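Local coordinates for protein homospermidine synthase (PDB 2PH5) that binds NAD in a Rossmann-type domain and probably makes the polyamine homospermidine, at residues E139-L144 and E413-P418; G161-F166 and I297-F302; K168-N173 and V361-N366; A248-P251 and Y255-S258. One frame throughout, in Å; residues are numbered along the deposited sequence.

Contact 1 (E139-L144 and E413-P418)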
loop_
_atom_site.group_PDB
_atom_site.type_symbol
_atom_site.label_atom_id
_atom_site.label_comp_id
_atom_site.label_asym_id
_atom_site.label_seq_id
_atom_site.Cartn_x
_atom_site.Cartn_y
_atom_site.Cartn_z
ATOM N N GLU A 139 4.478 33.526 -7.581
ATOM C CA GLU A 139 4.318 34.798 -8.267
ATOM C C GLU A 139 4.601 35.970 -7.343
ATOM O O GLU A 139 5.167 36.974 -7.767
ATOM C CB GLU A 139 2.916 34.930 -8.859
ATOM C CG GLU A 139 2.850 34.539 -10.329
ATOM C CD GLU A 139 2.183 35.603 -11.184
ATOM O OE1 GLU A 139 0.946 35.769 -11.075
ATOM O OE2 GLU A 139 2.898 36.279 -11.957
ATOM N N GLU A 140 4.216 35.833 -6.079
ATOM C CA GLU A 140 4.429 36.888 -5.099
ATOM C C GLU A 140 5.911 37.213 -4.982
ATOM O O GLU A 140 6.300 38.376 -4.899
ATOM C CB GLU A 140 3.899 36.452 -3.733
ATOM C CG GLU A 140 3.818 37.556 -2.687
ATOM C CD GLU A 140 3.406 37.024 -1.320
ATOM O OE1 GLU A 140 2.993 37.832 -0.448
ATOM O OE2 GLU A 140 3.501 35.794 -1.115
ATOM N N VAL A 141 6.743 36.180 -4.986
ATOM C CA VAL A 141 8.177 36.381 -4.855
ATOM C C VAL A 141 8.850 36.606 -6.198
ATOM O O VAL A 141 9.894 37.253 -6.286
ATOM C CB VAL A 141 8.836 35.181 -4.143
ATOM C CG1 VAL A 141 8.554 33.903 -4.905
ATOM C CG2 VAL A 141 10.327 35.414 -4.016
ATOM N N LEU A 142 8.239 36.075 -7.245
ATOM C CA LEU A 142 8.792 36.214 -8.581
ATOM C C LEU A 142 8.549 37.633 -9.092
ATOM O O LEU A 142 9.314 38.149 -9.907
ATOM C CB LEU A 142 8.145 35.186 -9.512
ATOM C CG LEU A 142 8.942 34.734 -10.735
ATOM C CD1 LEU A 142 10.257 34.101 -10.293
ATOM C CD2 LEU A 142 8.110 33.748 -11.537
ATOM N N ARG A 143 7.489 38.268 -8.598
ATOM C CA ARG A 143 7.172 39.631 -9.010
ATOM C C ARG A 143 8.118 40.618 -8.323
ATOM O O ARG A 143 7.756 41.764 -8.058
ATOM C CB ARG A 143 5.713 39.973 -8.671
ATOM C CG ARG A 143 5.434 40.123 -7.185
ATOM C CD ARG A 143 3.966 40.433 -6.899
ATOM N NE ARG A 143 3.077 39.346 -7.301
ATOM C CZ ARG A 143 1.789 39.272 -6.977
ATOM N NH1 ARG A 143 1.232 40.222 -6.238
ATOM N NH2 ARG A 143 1.055 38.249 -7.395
ATOM N N LEU A 144 9.329 40.158 -8.030
ATOM C CA LEU A 144 10.337 40.990 -7.389
ATOM C C LEU A 144 11.662 40.832 -8.120
ATOM O O LEU A 144 12.717 41.193 -7.600
ATOM C CB LEU A 144 10.514 40.588 -5.929
ATOM C CG LEU A 144 10.201 41.665 -4.893
ATOM C CD1 LEU A 144 8.701 41.936 -4.842
ATOM C CD2 LEU A 144 10.697 41.198 -3.551
ATOM N N GLU A 413 22.734 38.435 -8.922
ATOM C CA GLU A 413 21.884 37.984 -10.014
ATOM C C GLU A 413 20.408 38.160 -9.693
ATOM O O GLU A 413 19.540 37.888 -10.524
ATOM C CB GLU A 413 22.185 36.517 -10.315
ATOM C CG GLU A 413 23.642 36.243 -10.668
ATOM C CD GLU A 413 24.090 36.957 -11.939
ATOM O OE1 GLU A 413 23.494 36.705 -13.007
ATOM O OE2 GLU A 413 25.040 37.766 -11.864
ATOM N N GLY A 414 20.135 38.631 -8.481
ATOM C CA GLY A 414 18.762 38.832 -8.065
ATOM C C GLY A 414 18.075 37.507 -7.809
ATOM O O GLY A 414 18.725 36.477 -7.640
ATOM N N ILE A 415 16.753 37.539 -7.772
ATOM C CA ILE A 415 15.999 36.332 -7.541
ATOM C C ILE A 415 16.097 35.434 -8.773
ATOM O O ILE A 415 15.713 35.834 -9.867
ATOM C CB ILE A 415 14.528 36.660 -7.242
ATOM C CG1 ILE A 415 14.411 37.298 -5.855
ATOM C CG2 ILE A 415 13.698 35.407 -7.304
ATOM C CD1 ILE A 415 12.972 37.411 -5.344
ATOM N N VAL A 416 16.629 34.227 -8.607
ATOM C CA VAL A 416 16.754 33.321 -9.741
ATOM C C VAL A 416 16.196 31.931 -9.459
ATOM O O VAL A 416 16.209 31.464 -8.323
ATOM C CB VAL A 416 18.237 33.194 -10.194
ATOM C CG1 VAL A 416 18.776 34.561 -10.596
ATOM C CG2 VAL A 416 19.082 32.614 -9.083
ATOM N N GLU A 417 15.679 31.282 -10.499
ATOM C CA GLU A 417 15.137 29.930 -10.366
ATOM C C GLU A 417 16.100 28.951 -11.014
ATOM O O GLU A 417 16.856 29.318 -11.908
ATOM C CB GLU A 417 13.769 29.836 -11.024
ATOM C CG GLU A 417 12.725 30.641 -10.295
ATOM C CD GLU A 417 11.341 30.467 -10.867
ATOM O OE1 GLU A 417 11.143 30.790 -12.061
ATOM O OE2 GLU A 417 10.449 30.005 -10.121
ATOM N N PRO A 418 16.081 27.684 -10.576
ATOM C CA PRO A 418 16.994 26.700 -11.158
ATOM C C PRO A 418 17.015 26.645 -12.687
ATOM O O PRO A 418 18.046 26.319 -13.273
ATOM C CB PRO A 418 16.558 25.389 -10.500
ATOM C CG PRO A 418 15.125 25.631 -10.134
ATOM C CD PRO A 418 15.141 27.042 -9.639
#

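Contact 2 (G161-F166 and I297-F302)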
loop_
_atom_site.group_PDB
_atom_site.type_symbol
_atom_site.label_atom_id
_atom_site.label_comp_id
_atom_site.label_asym_id
_atom_site.label_seq_id
_atom_site.Cartn_x
_atom_site.Cartn_y
_atom_site.Cartn_z
ATOM N N GLY A 161 14.480 21.610 -8.491
ATOM C CA GLY A 161 15.903 21.888 -8.465
ATOM C C GLY A 161 16.714 21.070 -9.442
ATOM O O GLY A 161 16.739 21.344 -10.640
ATOM N N LEU A 162 17.392 20.064 -8.910
ATOM C CA LEU A 162 18.216 19.176 -9.697
ATOM C C LEU A 162 17.452 18.661 -10.910
ATOM O O LEU A 162 18.023 18.487 -11.989
ATOM C CB LEU A 162 18.646 18.004 -8.825
ATOM C CG LEU A 162 19.589 16.974 -9.426
ATOM C CD1 LEU A 162 20.888 17.639 -9.873
ATOM C CD2 LEU A 162 19.862 15.914 -8.374
ATOM N N VAL A 163 16.157 18.430 -10.724
ATOM C CA VAL A 163 15.291 17.906 -11.774
ATOM C C VAL A 163 15.293 18.768 -13.038
ATOM O O VAL A 163 15.300 18.253 -14.156
ATOM C CB VAL A 163 13.851 17.707 -11.215
ATOM C CG1 VAL A 163 12.801 17.940 -12.296
ATOM C CG2 VAL A 163 13.728 16.295 -10.685
ATOM N N SER A 164 15.304 20.081 -12.848
ATOM C CA SER A 164 15.339 21.012 -13.961
ATOM C C SER A 164 16.650 20.795 -14.728
ATOM O O SER A 164 16.665 20.727 -15.955
ATOM C CB SER A 164 15.245 22.438 -13.419
ATOM O OG SER A 164 15.631 23.396 -14.381
ATOM N N HIS A 165 17.754 20.653 -14.010
ATOM C CA HIS A 165 19.023 20.434 -14.686
ATOM C C HIS A 165 19.075 19.092 -15.396
ATOM O O HIS A 165 19.801 18.944 -16.379
ATOM C CB HIS A 165 20.179 20.553 -13.701
ATOM C CG HIS A 165 20.225 21.873 -13.007
ATOM N ND1 HIS A 165 20.275 21.991 -11.635
ATOM C CD2 HIS A 165 20.179 23.134 -13.492
ATOM C CE1 HIS A 165 20.255 23.269 -11.306
ATOM N NE2 HIS A 165 20.197 23.984 -12.413
ATOM N N PHE A 166 18.315 18.111 -14.911
ATOM C CA PHE A 166 18.304 16.803 -15.562
ATOM C C PHE A 166 17.539 16.888 -16.881
ATOM O O PHE A 166 17.899 16.234 -17.859
ATOM C CB PHE A 166 17.667 15.724 -14.666
ATOM C CG PHE A 166 18.548 15.249 -13.526
ATOM C CD1 PHE A 166 19.939 15.297 -13.619
ATOM C CD2 PHE A 166 17.972 14.697 -12.376
ATOM C CE1 PHE A 166 20.744 14.799 -12.587
ATOM C CE2 PHE A 166 18.766 14.194 -11.333
ATOM C CZ PHE A 166 20.154 14.244 -11.440
ATOM N N ILE A 297 4.574 24.017 -12.766
ATOM C CA ILE A 297 4.169 25.162 -13.563
ATOM C C ILE A 297 5.364 25.897 -14.161
ATOM O O ILE A 297 5.334 26.322 -15.319
ATOM C CB ILE A 297 3.352 26.147 -12.722
ATOM C CG1 ILE A 297 2.221 25.397 -12.015
ATOM C CG2 ILE A 297 2.817 27.270 -13.606
ATOM C CD1 ILE A 297 1.425 24.468 -12.914
ATOM N N SER A 298 6.417 26.039 -13.365
ATOM C CA SER A 298 7.622 26.720 -13.815
ATOM C C SER A 298 8.287 25.972 -14.972
ATOM O O SER A 298 8.737 26.591 -15.935
ATOM C CB SER A 298 8.603 26.875 -12.650
ATOM O OG SER A 298 8.944 25.613 -12.101
ATOM N N LEU A 299 8.348 24.648 -14.891
ATOM C CA LEU A 299 8.962 23.868 -15.959
ATOM C C LEU A 299 8.111 23.895 -17.217
ATOM O O LEU A 299 8.628 24.070 -18.319
ATOM C CB LEU A 299 9.172 22.412 -15.529
ATOM C CG LEU A 299 10.287 22.181 -14.514
ATOM C CD1 LEU A 299 10.345 20.714 -14.114
ATOM C CD2 LEU A 299 11.607 22.634 -15.115
ATOM N N THR A 300 6.806 23.718 -17.052
ATOM C CA THR A 300 5.895 23.718 -18.190
ATOM C C THR A 300 6.030 25.004 -19.012
ATOM O O THR A 300 6.226 24.947 -20.229
ATOM C CB THR A 300 4.434 23.547 -17.732
ATOM O OG1 THR A 300 4.292 22.293 -17.058
ATOM C CG2 THR A 300 3.498 23.578 -18.922
ATOM N N ASN A 301 5.935 26.152 -18.344
ATOM C CA ASN A 301 6.060 27.439 -19.008
ATOM C C ASN A 301 7.452 27.566 -19.625
ATOM O O ASN A 301 7.609 28.089 -20.725
ATOM C CB ASN A 301 5.828 28.587 -18.017
ATOM C CG ASN A 301 4.376 28.690 -17.563
ATOM O OD1 ASN A 301 3.498 28.009 -18.097
ATOM N ND2 ASN A 301 4.118 29.553 -16.587
ATOM N N PHE A 302 8.460 27.074 -18.914
ATOM C CA PHE A 302 9.836 27.129 -19.396
ATOM C C PHE A 302 9.981 26.381 -20.720
ATOM O O PHE A 302 10.864 26.686 -21.512
ATOM C CB PHE A 302 10.778 26.514 -18.357
ATOM C CG PHE A 302 12.234 26.632 -18.710
ATOM C CD1 PHE A 302 12.875 27.871 -18.676
ATOM C CD2 PHE A 302 12.971 25.503 -19.062
ATOM C CE1 PHE A 302 14.234 27.989 -18.986
ATOM C CE2 PHE A 302 14.327 25.609 -19.373
ATOM C CZ PHE A 302 14.958 26.857 -19.334
#

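Contact 3 (K168-N173 and V361-N366)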
loop_
_atom_site.group_PDB
_atom_site.type_symbol
_atom_site.label_atom_id
_atom_site.label_comp_id
_atom_site.label_asym_id
_atom_site.label_seq_id
_atom_site.Cartn_x
_atom_site.Cartn_y
_atom_site.Cartn_z
ATOM N N LYS A 168 17.324 19.460 -18.957
ATOM C CA LYS A 168 18.182 20.081 -19.962
ATOM C C LYS A 168 19.243 19.094 -20.438
ATOM O O LYS A 168 19.545 19.020 -21.626
ATOM C CB LYS A 168 18.880 21.317 -19.392
ATOM C CG LYS A 168 17.979 22.499 -19.119
ATOM C CD LYS A 168 18.788 23.614 -18.496
ATOM C CE LYS A 168 17.990 24.899 -18.343
ATOM N NZ LYS A 168 18.891 26.002 -17.901
ATOM N N GLU A 169 19.820 18.343 -19.507
ATOM C CA GLU A 169 20.852 17.379 -19.868
ATOM C C GLU A 169 20.278 16.339 -20.822
ATOM O O GLU A 169 20.880 16.029 -21.851
ATOM C CB GLU A 169 21.416 16.698 -18.615
ATOM C CG GLU A 169 22.585 15.747 -18.885
ATOM C CD GLU A 169 23.899 16.457 -19.180
ATOM O OE1 GLU A 169 23.880 17.487 -19.883
ATOM O OE2 GLU A 169 24.958 15.973 -18.720
ATOM N N ALA A 170 19.101 15.820 -20.485
ATOM C CA ALA A 170 18.447 14.811 -21.312
ATOM C C ALA A 170 18.092 15.378 -22.682
ATOM O O ALA A 170 18.258 14.713 -23.706
ATOM C CB ALA A 170 17.189 14.294 -20.612
ATOM N N LEU A 171 17.597 16.610 -22.691
ATOM C CA LEU A 171 17.226 17.269 -23.933
ATOM C C LEU A 171 18.420 17.292 -24.886
ATOM O O LEU A 171 18.273 17.036 -26.081
ATOM C CB LEU A 171 16.735 18.691 -23.638
ATOM C CG LEU A 171 15.315 19.059 -24.096
ATOM C CD1 LEU A 171 14.391 17.890 -23.919
ATOM C CD2 LEU A 171 14.815 20.269 -23.321
ATOM N N LEU A 172 19.607 17.573 -24.362
ATOM C CA LEU A 172 20.790 17.607 -25.211
ATOM C C LEU A 172 21.227 16.199 -25.616
ATOM O O LEU A 172 21.576 15.975 -26.775
ATOM C CB LEU A 172 21.944 18.334 -24.507
ATOM C CG LEU A 172 21.736 19.797 -24.112
ATOM C CD1 LEU A 172 22.972 20.297 -23.390
ATOM C CD2 LEU A 172 21.441 20.657 -25.338
ATOM N N ASN A 173 21.212 15.254 -24.676
ATOM C CA ASN A 173 21.615 13.888 -25.005
ATOM C C ASN A 173 20.742 13.303 -26.108
ATOM O O ASN A 173 21.245 12.701 -27.051
ATOM C CB ASN A 173 21.562 12.973 -23.779
ATOM C CG ASN A 173 22.639 13.286 -22.775
ATOM O OD1 ASN A 173 23.547 14.069 -23.047
ATOM N ND2 ASN A 173 22.557 12.665 -21.607
ATOM N N VAL A 361 14.205 12.192 -14.525
ATOM C CA VAL A 361 13.157 12.684 -15.408
ATOM C C VAL A 361 12.982 11.809 -16.636
ATOM O O VAL A 361 13.949 11.371 -17.255
ATOM C CB VAL A 361 13.441 14.115 -15.888
ATOM C CG1 VAL A 361 13.206 15.093 -14.754
ATOM C CG2 VAL A 361 14.870 14.215 -16.389
ATOM N N LEU A 362 11.731 11.568 -16.989
ATOM C CA LEU A 362 11.414 10.740 -18.129
ATOM C C LEU A 362 10.860 11.607 -19.243
ATOM O O LEU A 362 9.846 12.285 -19.060
ATOM C CB LEU A 362 10.382 9.696 -17.708
ATOM C CG LEU A 362 9.961 8.613 -18.697
ATOM C CD1 LEU A 362 11.195 7.827 -19.129
ATOM C CD2 LEU A 362 8.921 7.688 -18.037
ATOM N N LEU A 363 11.534 11.613 -20.389
ATOM C CA LEU A 363 11.057 12.386 -21.537
ATOM C C LEU A 363 10.477 11.409 -22.549
ATOM O O LEU A 363 11.170 10.494 -22.978
ATOM C CB LEU A 363 12.196 13.176 -22.176
ATOM C CG LEU A 363 12.626 14.385 -21.356
ATOM C CD1 LEU A 363 13.238 13.929 -20.034
ATOM C CD2 LEU A 363 13.622 15.192 -22.152
HETATM N N MSE A 364 9.210 11.593 -22.910
HETATM C CA MSE A 364 8.535 10.713 -23.868
HETATM C C MSE A 364 8.090 11.453 -25.134
HETATM O O MSE A 364 7.736 12.632 -25.077
HETATM C CB MSE A 364 7.309 10.072 -23.210
HETATM C CG MSE A 364 7.614 9.235 -21.975
HETATM SE SE MSE A 364 6.156 9.257 -20.667
HETATM C CE MSE A 364 6.758 10.766 -19.604
ATOM N N GLY A 365 8.109 10.753 -26.268
ATOM C CA GLY A 365 7.700 11.353 -27.528
ATOM C C GLY A 365 8.683 11.184 -28.675
ATOM O O GLY A 365 8.280 10.998 -29.827
ATOM N N ASN A 366 9.976 11.245 -28.367
ATOM C CA ASN A 366 11.006 11.109 -29.387
ATOM C C ASN A 366 11.071 9.706 -29.982
ATOM O O ASN A 366 10.873 8.710 -29.289
ATOM C CB ASN A 366 12.379 11.495 -28.824
ATOM C CG ASN A 366 13.462 11.492 -29.889
ATOM O OD1 ASN A 366 14.139 10.487 -30.099
ATOM N ND2 ASN A 366 13.615 12.618 -30.583
#

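Contact 4 (A248-P251 and Y255-S258)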
loop_
_atom_site.group_PDB
_atom_site.type_symbol
_atom_site.label_atom_id
_atom_site.label_comp_id
_atom_site.label_asym_id
_atom_site.label_seq_id
_atom_site.Cartn_x
_atom_site.Cartn_y
_atom_site.Cartn_z
ATOM N N ALA A 248 -5.311 14.878 -26.119
ATOM C CA ALA A 248 -6.550 14.857 -26.883
ATOM C C ALA A 248 -7.744 14.391 -26.054
ATOM O O ALA A 248 -8.843 14.228 -26.582
ATOM C CB ALA A 248 -6.372 13.952 -28.107
ATOM N N HIS A 249 -7.527 14.187 -24.758
ATOM C CA HIS A 249 -8.588 13.725 -23.852
ATOM C C HIS A 249 -8.706 14.638 -22.634
ATOM O O HIS A 249 -7.710 15.159 -22.147
ATOM C CB HIS A 249 -8.274 12.300 -23.399
ATOM C CG HIS A 249 -8.257 11.304 -24.516
ATOM N ND1 HIS A 249 -9.391 10.643 -24.937
ATOM C CD2 HIS A 249 -7.251 10.873 -25.314
ATOM C CE1 HIS A 249 -9.083 9.845 -25.944
ATOM N NE2 HIS A 249 -7.791 9.965 -26.194
ATOM N N TRP A 250 -9.917 14.842 -22.135
ATOM C CA TRP A 250 -10.084 15.712 -20.972
ATOM C C TRP A 250 -10.588 14.896 -19.780
ATOM O O TRP A 250 -11.688 14.354 -19.814
ATOM C CB TRP A 250 -11.043 16.858 -21.318
ATOM C CG TRP A 250 -11.263 17.816 -20.201
ATOM C CD1 TRP A 250 -12.314 17.832 -19.327
ATOM C CD2 TRP A 250 -10.382 18.867 -19.787
ATOM N NE1 TRP A 250 -12.141 18.825 -18.393
ATOM C CE2 TRP A 250 -10.963 19.475 -18.651
ATOM C CE3 TRP A 250 -9.155 19.352 -20.264
ATOM C CZ2 TRP A 250 -10.362 20.546 -17.981
ATOM C CZ3 TRP A 250 -8.553 20.420 -19.596
ATOM C CH2 TRP A 250 -9.161 21.003 -18.465
ATOM N N PRO A 251 -9.781 14.798 -18.707
ATOM C CA PRO A 251 -10.173 14.031 -17.518
ATOM C C PRO A 251 -11.558 14.420 -17.005
ATOM O O PRO A 251 -11.874 15.600 -16.904
ATOM C CB PRO A 251 -9.068 14.365 -16.510
ATOM C CG PRO A 251 -7.890 14.713 -17.371
ATOM C CD PRO A 251 -8.528 15.535 -18.462
ATOM N N TYR A 255 -10.339 20.269 -13.954
ATOM C CA TYR A 255 -10.777 21.653 -13.992
ATOM C C TYR A 255 -9.571 22.597 -14.042
ATOM O O TYR A 255 -8.461 22.241 -13.632
ATOM C CB TYR A 255 -11.638 21.986 -12.772
ATOM C CG TYR A 255 -10.930 21.825 -11.445
ATOM C CD1 TYR A 255 -10.742 20.562 -10.882
ATOM C CD2 TYR A 255 -10.444 22.940 -10.751
ATOM C CE1 TYR A 255 -10.090 20.411 -9.657
ATOM C CE2 TYR A 255 -9.789 22.802 -9.527
ATOM C CZ TYR A 255 -9.619 21.531 -8.987
ATOM O OH TYR A 255 -8.987 21.376 -7.775
ATOM N N SER A 256 -9.802 23.801 -14.554
ATOM C CA SER A 256 -8.754 24.801 -14.666
ATOM C C SER A 256 -9.153 26.079 -13.956
ATOM O O SER A 256 -10.324 26.289 -13.657
ATOM C CB SER A 256 -8.461 25.112 -16.133
ATOM O OG SER A 256 -7.595 24.144 -16.693
ATOM N N HIS A 257 -8.166 26.923 -13.681
ATOM C CA HIS A 257 -8.401 28.199 -13.018
ATOM C C HIS A 257 -8.318 29.331 -14.041
ATOM O O HIS A 257 -7.242 29.615 -14.571
ATOM C CB HIS A 257 -7.361 28.427 -11.913
ATOM C CG HIS A 257 -7.645 27.688 -10.642
ATOM N ND1 HIS A 257 -8.771 27.919 -9.881
ATOM C CD2 HIS A 257 -6.935 26.741 -9.981
ATOM C CE1 HIS A 257 -8.744 27.149 -8.808
ATOM N NE2 HIS A 257 -7.640 26.424 -8.844
ATOM N N SER A 258 -9.452 29.972 -14.312
ATOM C CA SER A 258 -9.517 31.079 -15.268
ATOM C C SER A 258 -8.435 32.142 -15.018
ATOM O O SER A 258 -7.863 32.695 -15.961
ATOM C CB SER A 258 -10.906 31.733 -15.225
ATOM O OG SER A 258 -11.919 30.829 -15.639
#

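Contact 1 (E139-L144 and E413-P418)
I415 meets V141 and L144 through a single methyl group, while E417 meets L142, and both encounters bring the end of helix 134-142 against strand 415-416. I415 CD1 lies 3.2 Å from V141 O and 3.6 Å from V141 CG2, the two side chains crossing at a slant; L144 CB adds a looser touch to the same methyl at 4.1 Å. The side chain of I415 is stretched out towards the helix, with CD1 anti to CA (chi2 -169°). The second encounter is of methyl and carboxylate. L142 CD1 is 3.8 Å from E417 CD and nearly as far from both carboxylate oxygens, which puts it over the flat of the group; the side chains themselves meet almost at right angles. E417 reaches it by running extended beyond CG (chi2 -175°), and its OE1 is turned to a salt bridge with R138, one turn back on the helix. R143 ends that helix: its N bonds to E139 O at 2.8 Å and its NE adds a second bond at 3.2 Å, from the opposite face of the carbonyl.

Behind the methyl groups, I100 of helix 96-106 touches both V141 and I415. G414 bonds through its backbone to A152, and V416 to A152 and I154, so strand 415-416 forms an edge of the parallel Rossmann sheet although it comes late in the chain. E417 also lies about 8 Å from P160, an NAD-binding residue, side chain to side chain. Chemically the contact is apolar at I415, whereas at E417 a carboxylate paired with R138 is shielded on one face by a leucine methyl.

Contact 2 (G161-F166 and I297-F302)
L299 points its CG anti to its own carbonyl carbon (chi1 -72°) and continues with one branch extended (chi2 177°), which carries its fork of methyls across to V163 and S164. The serine answers with OG anti to its backbone N (chi1 164°), which turns OG to the leucine beside CB. The two methyls of L299 divide the work: CD2 is 4.0 Å from S164 CB and 4.2 Å from S164 OG, while CD1 is 4.1 Å from V163 CG1. V163 and L299 cross at about a right angle, and S164 and L299 are the closest residues of the two backbones, CA to CA 7.3 Å.

Helix 158-176 and helix 295-302 therefore meet here through one leucine that plugs against two consecutive residues, with no hydrogen bond between the segments. Polar links run alongside: G161 N bonds to E295 OE2 just before the second segment, S298 OG bonds to E419 OE2, and the side chains of S164 and L299 both touch E419. The same CG1 of V163 also packs on V361 of strand 352-364. V163 is close to N159, and its side chain lies about 8 Å from the bound NAD, so the helix start that binds the cofactor leads directly into this packing. The implication is of a buried, loosely spaced apolar contact: dispersion and burial alone act across the segments, and the polar bonds lie beside the apolar touch.

Contact 3 (K168-N173 and V361-N366)
L363 projects from the mixed sheet of the C-terminal domain onto A170 and L171 of helix 158-176, an alpha-on-beta layer in which the helix lies across one face of the sheet. Its strand, 352-364, runs between strands 202-213 and 370-378, so the leucine rises from the interior of the sheet; V361 and L363 bond through their backbones to Y373 and Y371. The alternation of the strand is plain in the bond directions: V361 and L363 point toward the helix and L362 points away, to meet W372 and H204.

The side chains are set against each other in two ways. A170 offers CB end-on to the fork of L363, equally far from both of its methyls, 4.0 Å to CD1 and 4.0 Å to CD2, so the fork straddles it. L171, by contrast, comes from beside and crosses L363 at about a right angle, with its CD1 turned inward although its CB is directed along the interface. With CG of L363 beside the backbone N (chi1 -74°), the fork is directed at the helix. With only a methyl at A170, the backbones come to 7.8 Å between A170 CA and L363 CA.

Around this, W191 and L194 of helix 188-197 also touch L171, and I203 packs beside L363 in the sheet. At the helix flank N173 ND2 bonds to Y371 OH, adding a polar tie from helix to sheet. The shortest approach in the contact is a methyl pair, L171 CD1 and L363 CD2, at 3.3 Å, which is tight for two methyls and uncertain in its exact spacing.

Contact 4 (A248-P251 and Y255-S258)
W250 reaches across a short surface loop to Y255 and S256 with the far end of its indole. From CB the side chain sets off with CG anti to the backbone N (chi1 -179°), and the ring stands nearly crosswise to it (chi2 -98°). The next residue, P251, lays its CD over one face of the indole, 3.8 Å above the plane and offset toward the rim. Further out, the benzo part of the ring does the touching. CZ2 is 4.0 Å from Y255 N and 4.2 Å from Y255 CA, an oblique approach to the backbone rather than to the tyrosine ring, whose CB points away from the tryptophan. CH2, next along the rim, is 3.9 Å from S256 OG, and this hydroxyl sits at the ring's edge, in its plane. Neither approach is a hydrogen bond; the serine oxygen instead makes a weak one with A264 O.

The geometry is therefore van der Waals contact of the benzo end with a backbone amide, obliquely, and with a hydroxyl at its edge, on a solvent-facing patch. Three residues separate the segments, and Y255 is the last residue of strand 254-255. W243 meets W250 edge-to-face, and I265 of strand 264-267 touches both W250 and P251, while Y255 pairs through its backbone with Y266 of that strand. The indole thus bridges the loop after strand 238-242 to the strand pair 254-255 and 264-267.

Following the chain, contact 1 opens first, at residues 139-144, and closes last, at 413-418; its loop encloses all the others and returns the chain to the edge of the Rossmann sheet. Helix 158-176 then supplies both contact 2 and contact 3. Their loops cross, because 161-166 and 168-173 pair with 297-302 and 361-366 in that order, tying one helix to a second helix and to the mixed sheet. F166 CB and V361 CG2 join these two contacts at 3.6 Å, and P418 of contact 1 touches the start of the same helix. Contact 4 closes a short loop nested within all three, on the surface, far from the NAD-binding residues.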